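Local coordinates for hemolysin II regulatory protein (Bacillus cereus, PDB 2JJ7) that probably binds DNA as a dimeric TetR-family transcriptional regulator, pairing an N-terminal helix-turn-helix domain with a helical C-terminal domain, at residues 83-95 with 163-177. Residues are numbered along the deposited sequence; the frame is centred on the assembly and turned at random.
Sequences LREYLTVFTTHIK and FKKFIDSADLVSRII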
loop_
_atom_site.group_PDB
_atom_site.type_symbol
_atom_site.label_atom_id
_atom_site.label_comp_id
_atom_site.label_asym_id
_atom_site.label_seq_id
_atom_site.Cartn_x
_atom_site.Cartn_y
_atom_site.Cartn_z
ATOM N N LEU B 83 -18.357 -1.493 4.953
ATOM C CA LEU B 83 -17.015 -0.993 4.662
ATOM C C LEU B 83 -16.734 0.383 5.293
ATOM O O LEU B 83 -15.619 0.634 5.788
ATOM C CB LEU B 83 -16.757 -0.965 3.154
ATOM C CG LEU B 83 -15.329 -0.615 2.722
ATOM C CD1 LEU B 83 -14.337 -1.659 3.194
ATOM C CD2 LEU B 83 -15.277 -0.459 1.219
ATOM N N ARG B 84 -17.722 1.274 5.253
ATOM C CA ARG B 84 -17.564 2.580 5.888
ATOM C C ARG B 84 -17.267 2.410 7.377
ATOM O O ARG B 84 -16.390 3.083 7.911
ATOM C CB ARG B 84 -18.779 3.496 5.657
ATOM C CG ARG B 84 -18.494 4.958 6.001
ATOM C CD ARG B 84 -19.517 5.936 5.439
ATOM N NE ARG B 84 -19.343 6.224 4.012
ATOM C CZ ARG B 84 -18.535 7.161 3.515
ATOM N NH1 ARG B 84 -17.799 7.903 4.325
ATOM N NH2 ARG B 84 -18.462 7.358 2.201
ATOM N N GLU B 85 -17.961 1.485 8.036
ATOM C CA GLU B 85 -17.758 1.289 9.465
ATOM C C GLU B 85 -16.396 0.695 9.740
ATOM O O GLU B 85 -15.669 1.171 10.629
ATOM C CB GLU B 85 -18.846 0.414 10.093
ATOM C CG GLU B 85 -18.743 0.400 11.625
ATOM C CD GLU B 85 -19.981 -0.140 12.316
ATOM O OE1 GLU B 85 -20.807 -0.806 11.666
ATOM O OE2 GLU B 85 -20.131 0.108 13.526
ATOM N N TYR B 86 -16.062 -0.345 8.983
ATOM C CA TYR B 86 -14.762 -0.978 9.083
ATOM C C TYR B 86 -13.646 0.073 8.938
ATOM O O TYR B 86 -12.753 0.172 9.788
ATOM C CB TYR B 86 -14.636 -2.052 8.001
ATOM C CG TYR B 86 -13.246 -2.611 7.810
ATOM C CD1 TYR B 86 -12.307 -1.960 7.000
ATOM C CD2 TYR B 86 -12.865 -3.800 8.426
ATOM C CE1 TYR B 86 -11.036 -2.476 6.829
ATOM C CE2 TYR B 86 -11.595 -4.314 8.248
ATOM C CZ TYR B 86 -10.687 -3.652 7.456
ATOM O OH TYR B 86 -9.420 -4.181 7.276
ATOM N N LEU B 87 -13.707 0.842 7.854
ATOM C CA LEU B 87 -12.686 1.840 7.549
ATOM C C LEU B 87 -12.629 2.966 8.579
ATOM O O LEU B 87 -11.549 3.489 8.862
ATOM C CB LEU B 87 -12.915 2.444 6.151
ATOM C CG LEU B 87 -12.699 1.533 4.937
ATOM C CD1 LEU B 87 -13.040 2.270 3.646
ATOM C CD2 LEU B 87 -11.291 0.981 4.883
ATOM N N THR B 88 -13.793 3.359 9.096
ATOM C CA THR B 88 -13.881 4.426 10.097
ATOM C C THR B 88 -13.200 3.966 11.404
ATOM O O THR B 88 -12.347 4.677 11.952
ATOM C CB THR B 88 -15.345 4.861 10.324
ATOM O OG1 THR B 88 -15.905 5.275 9.077
ATOM C CG2 THR B 88 -15.464 6.033 11.336
ATOM N N VAL B 89 -13.547 2.765 11.869
ATOM C CA VAL B 89 -12.956 2.207 13.091
ATOM C C VAL B 89 -11.427 2.098 12.955
ATOM O O VAL B 89 -10.687 2.510 13.854
ATOM C CB VAL B 89 -13.550 0.822 13.445
ATOM C CG1 VAL B 89 -12.773 0.165 14.591
ATOM C CG2 VAL B 89 -15.038 0.927 13.793
ATOM N N PHE B 90 -10.952 1.551 11.835
ATOM C CA PHE B 90 -9.512 1.346 11.689
ATOM C C PHE B 90 -8.696 2.613 11.459
ATOM O O PHE B 90 -7.671 2.792 12.095
ATOM C CB PHE B 90 -9.190 0.234 10.686
ATOM C CG PHE B 90 -9.357 -1.139 11.268
ATOM C CD1 PHE B 90 -10.407 -1.968 10.865
ATOM C CD2 PHE B 90 -8.502 -1.575 12.279
ATOM C CE1 PHE B 90 -10.575 -3.237 11.438
ATOM C CE2 PHE B 90 -8.656 -2.849 12.869
ATOM C CZ PHE B 90 -9.688 -3.680 12.443
ATOM N N THR B 91 -9.162 3.515 10.597
ATOM C CA THR B 91 -8.436 4.772 10.410
ATOM C C THR B 91 -8.399 5.585 11.717
ATOM O O THR B 91 -7.388 6.225 12.028
ATOM C CB THR B 91 -9.007 5.645 9.271
ATOM O OG1 THR B 91 -10.423 5.769 9.422
ATOM C CG2 THR B 91 -8.689 5.043 7.885
ATOM N N THR B 92 -9.493 5.551 12.471
ATOM C CA THR B 92 -9.540 6.216 13.786
ATOM C C THR B 92 -8.564 5.586 14.768
ATOM O O THR B 92 -7.853 6.306 15.474
ATOM C CB THR B 92 -10.965 6.234 14.381
ATOM O OG1 THR B 92 -11.805 7.039 13.545
ATOM C CG2 THR B 92 -10.981 6.776 15.850
ATOM N N HIS B 93 -8.511 4.253 14.803
ATOM C CA HIS B 93 -7.566 3.579 15.695
ATOM C C HIS B 93 -6.103 3.942 15.378
ATOM O O HIS B 93 -5.292 4.166 16.294
ATOM C CB HIS B 93 -7.720 2.053 15.675
ATOM C CG HIS B 93 -7.051 1.396 16.839
ATOM N ND1 HIS B 93 -7.636 1.325 18.084
ATOM C CD2 HIS B 93 -5.815 0.863 16.974
ATOM C CE1 HIS B 93 -6.802 0.750 18.929
ATOM N NE2 HIS B 93 -5.689 0.461 18.282
ATOM N N ILE B 94 -5.775 3.947 14.087
ATOM C CA ILE B 94 -4.414 4.229 13.623
ATOM C C ILE B 94 -4.031 5.695 13.866
ATOM O O ILE B 94 -2.883 5.997 14.201
ATOM C CB ILE B 94 -4.219 3.808 12.131
ATOM C CG1 ILE B 94 -4.324 2.275 11.978
ATOM C CG2 ILE B 94 -2.895 4.336 11.540
ATOM C CD1 ILE B 94 -3.802 1.457 13.175
ATOM N N LYS B 95 -5.004 6.593 13.713
ATOM C CA LYS B 95 -4.819 7.995 14.029
ATOM C C LYS B 95 -4.374 8.125 15.478
ATOM O O LYS B 95 -3.453 8.864 15.772
ATOM C CB LYS B 95 -6.119 8.764 13.826
ATOM C CG LYS B 95 -5.936 10.149 13.232
ATOM C CD LYS B 95 -7.195 11.018 13.351
ATOM C CE LYS B 95 -8.460 10.262 12.946
ATOM N NZ LYS B 95 -9.641 11.162 12.755
ATOM N N PHE B 163 -0.673 8.928 7.501
ATOM C CA PHE B 163 -1.722 9.199 6.507
ATOM C C PHE B 163 -2.471 10.511 6.756
ATOM O O PHE B 163 -2.884 11.160 5.802
ATOM C CB PHE B 163 -2.691 7.998 6.286
ATOM C CG PHE B 163 -3.795 7.864 7.324
ATOM C CD1 PHE B 163 -4.806 8.830 7.434
ATOM C CD2 PHE B 163 -3.848 6.739 8.163
ATOM C CE1 PHE B 163 -5.826 8.703 8.388
ATOM C CE2 PHE B 163 -4.868 6.595 9.127
ATOM C CZ PHE B 163 -5.856 7.577 9.239
ATOM N N LYS B 164 -2.618 10.898 8.027
ATOM C CA LYS B 164 -3.386 12.087 8.393
ATOM C C LYS B 164 -2.692 13.367 7.940
ATOM O O LYS B 164 -3.325 14.425 7.845
ATOM C CB LYS B 164 -3.675 12.125 9.898
ATOM C CG LYS B 164 -2.446 12.310 10.787
ATOM C CD LYS B 164 -2.765 11.968 12.230
ATOM C CE LYS B 164 -1.493 11.706 13.023
ATOM N NZ LYS B 164 -1.768 10.985 14.299
ATOM N N LYS B 165 -1.392 13.263 7.660
ATOM C CA LYS B 165 -0.628 14.383 7.118
ATOM C C LYS B 165 -0.836 14.506 5.609
ATOM O O LYS B 165 -0.598 15.562 5.032
ATOM C CB LYS B 165 0.857 14.264 7.477
ATOM C CG LYS B 165 1.138 14.560 8.953
ATOM C CD LYS B 165 2.600 14.308 9.315
ATOM C CE LYS B 165 2.922 14.824 10.717
ATOM N NZ LYS B 165 4.361 14.653 11.088
ATOM N N PHE B 166 -1.287 13.423 4.980
ATOM C CA PHE B 166 -1.631 13.449 3.567
ATOM C C PHE B 166 -3.131 13.702 3.333
ATOM O O PHE B 166 -3.504 14.355 2.370
ATOM C CB PHE B 166 -1.176 12.148 2.882
ATOM C CG PHE B 166 -1.609 12.032 1.435
ATOM C CD1 PHE B 166 -0.987 12.789 0.440
ATOM C CD2 PHE B 166 -2.644 11.157 1.068
ATOM C CE1 PHE B 166 -1.390 12.690 -0.906
ATOM C CE2 PHE B 166 -3.057 11.053 -0.267
ATOM C CZ PHE B 166 -2.429 11.825 -1.255
ATOM N N ILE B 167 -3.983 13.185 4.213
ATOM C CA ILE B 167 -5.437 13.184 3.999
ATOM C C ILE B 167 -6.214 13.012 5.317
ATOM O O ILE B 167 -5.826 12.207 6.174
ATOM C CB ILE B 167 -5.850 12.062 2.985
ATOM C CG1 ILE B 167 -7.332 12.179 2.594
ATOM C CG2 ILE B 167 -5.481 10.664 3.519
ATOM C CD1 ILE B 167 -7.765 11.273 1.441
ATOM N N ASP B 168 -7.304 13.766 5.475
ATOM C CA ASP B 168 -8.227 13.555 6.597
ATOM C C ASP B 168 -8.804 12.132 6.599
ATOM O O ASP B 168 -9.042 11.545 5.537
ATOM C CB ASP B 168 -9.375 14.568 6.575
ATOM C CG ASP B 168 -8.929 15.956 6.946
ATOM O OD1 ASP B 168 -7.762 16.125 7.342
ATOM O OD2 ASP B 168 -9.740 16.895 6.833
ATOM N N SER B 169 -9.037 11.605 7.797
ATOM C CA SER B 169 -9.593 10.263 7.984
ATOM C C SER B 169 -10.953 10.022 7.309
ATOM O O SER B 169 -11.116 9.042 6.580
ATOM C CB SER B 169 -9.672 9.949 9.477
ATOM O OG SER B 169 -8.359 9.732 9.973
ATOM N N ALA B 170 -11.917 10.911 7.550
ATOM C CA ALA B 170 -13.246 10.779 6.949
ATOM C C ALA B 170 -13.180 10.814 5.423
ATOM O O ALA B 170 -13.942 10.114 4.740
ATOM C CB ALA B 170 -14.198 11.859 7.476
ATOM N N ASP B 171 -12.252 11.611 4.901
ATOM C CA ASP B 171 -12.044 11.715 3.467
ATOM C C ASP B 171 -11.374 10.479 2.924
ATOM O O ASP B 171 -11.700 10.034 1.821
ATOM C CB ASP B 171 -11.211 12.947 3.122
ATOM C CG ASP B 171 -11.935 14.247 3.433
ATOM O OD1 ASP B 171 -13.198 14.278 3.457
ATOM O OD2 ASP B 171 -11.226 15.254 3.653
ATOM N N LEU B 172 -10.433 9.929 3.690
ATOM C CA LEU B 172 -9.758 8.707 3.296
ATOM C C LEU B 172 -10.778 7.578 3.147
ATOM O O LEU B 172 -10.769 6.877 2.138
ATOM C CB LEU B 172 -8.643 8.332 4.290
ATOM C CG LEU B 172 -7.807 7.095 3.935
ATOM C CD1 LEU B 172 -7.217 7.189 2.500
ATOM C CD2 LEU B 172 -6.721 6.863 4.978
ATOM N N VAL B 173 -11.663 7.443 4.140
ATOM C CA VAL B 173 -12.752 6.458 4.126
ATOM C C VAL B 173 -13.633 6.647 2.880
ATOM O O VAL B 173 -13.836 5.700 2.126
ATOM C CB VAL B 173 -13.600 6.508 5.436
ATOM C CG1 VAL B 173 -14.843 5.594 5.335
ATOM C CG2 VAL B 173 -12.745 6.105 6.659
ATOM N N SER B 174 -14.116 7.874 2.665
ATOM C CA SER B 174 -14.921 8.226 1.483
ATOM C C SER B 174 -14.224 7.948 0.162
ATOM O O SER B 174 -14.841 7.419 -0.762
ATOM C CB SER B 174 -15.326 9.696 1.515
ATOM O OG SER B 174 -16.353 9.878 2.458
ATOM N N ARG B 175 -12.949 8.325 0.072
ATOM C CA ARG B 175 -12.191 8.167 -1.165
ATOM C C ARG B 175 -11.892 6.695 -1.468
ATOM O O ARG B 175 -11.867 6.288 -2.633
ATOM C CB ARG B 175 -10.899 8.983 -1.126
ATOM C CG ARG B 175 -11.109 10.488 -1.113
ATOM C CD ARG B 175 -9.835 11.233 -1.544
ATOM N NE ARG B 175 -9.686 11.256 -3.002
ATOM C CZ ARG B 175 -9.744 12.350 -3.756
ATOM N NH1 ARG B 175 -9.611 12.248 -5.071
ATOM N NH2 ARG B 175 -9.924 13.545 -3.203
ATOM N N ILE B 176 -11.664 5.900 -0.424
ATOM C CA ILE B 176 -11.468 4.463 -0.620
ATOM C C ILE B 176 -12.740 3.818 -1.208
ATOM O O ILE B 176 -12.674 3.073 -2.184
ATOM C CB ILE B 176 -11.010 3.761 0.674
ATOM C CG1 ILE B 176 -9.554 4.123 0.982
ATOM C CG2 ILE B 176 -11.189 2.241 0.549
ATOM C CD1 ILE B 176 -9.056 3.646 2.378
ATOM N N ILE B 177 -13.886 4.140 -0.626
ATOM C CA ILE B 177 -15.164 3.617 -1.068
ATOM C C ILE B 177 -15.476 4.077 -2.497
ATOM O O ILE B 177 -15.896 3.272 -3.328
ATOM C CB ILE B 177 -16.288 4.032 -0.082
ATOM C CG1 ILE B 177 -16.033 3.412 1.308
ATOM C CG2 ILE B 177 -17.692 3.668 -0.653
ATOM C CD1 ILE B 177 -16.991 3.872 2.401
HETATM O O HOH W 1 -8.141 12.885 10.208
#
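In one of its two deposited conformers, Arg84 leaves its helix with CG trans to the backbone N (chi1 -166°) and bends at chi3, which swings its guanidinium over Ile177 CD1 and end-on to Ser174. In that conformer NH1 and NH2 both donate to Ser174 OG, at 3.1 Å from NH1, and the hydroxyl lies in the guanidinium plane; two N-H groups thus grip one oxygen. In Thr91, chi1 of 49° sets OG1 between the backbone N and the carbonyl carbon, where it bonds back to Leu87 O at 2.6 Å and turns CG2 toward Leu172. Its side chain is a knob among Ser169, Leu172, Val173 and Phe163, the last lying before helix 169-177 and completing the hole. Val173 answers as a knob among Arg84, Leu87, Thr88 and Thr91, with CG2 lying 3.7 Å from Leu87 CB. Deeper in, the CD1 branch of Leu87 meets Ile176 CG2 at 3.6 Å, and Ile154 of helix 147-158 touches both residues. The Phe163 ring turns an edge to Thr91 O, with CZ 3.5 Å from that oxygen, while Leu172 CD2 covers one face. At the more exposed end, the extended Lys164 chain brings NZ within 3.1 Å of Lys95 O, a weak hydrogen bond, and a water accepts from Ser169 N and, weakly, from Lys95 NZ. Phe166 meets Trp153 of the second subunit edge-to-face. Helices 83-95 and 169-177, roughly antiparallel, their axes approaching to 9.4 Å at 143°, interlock through reciprocal knobs within the all-helical C-terminal domain of a TetR-family regulator.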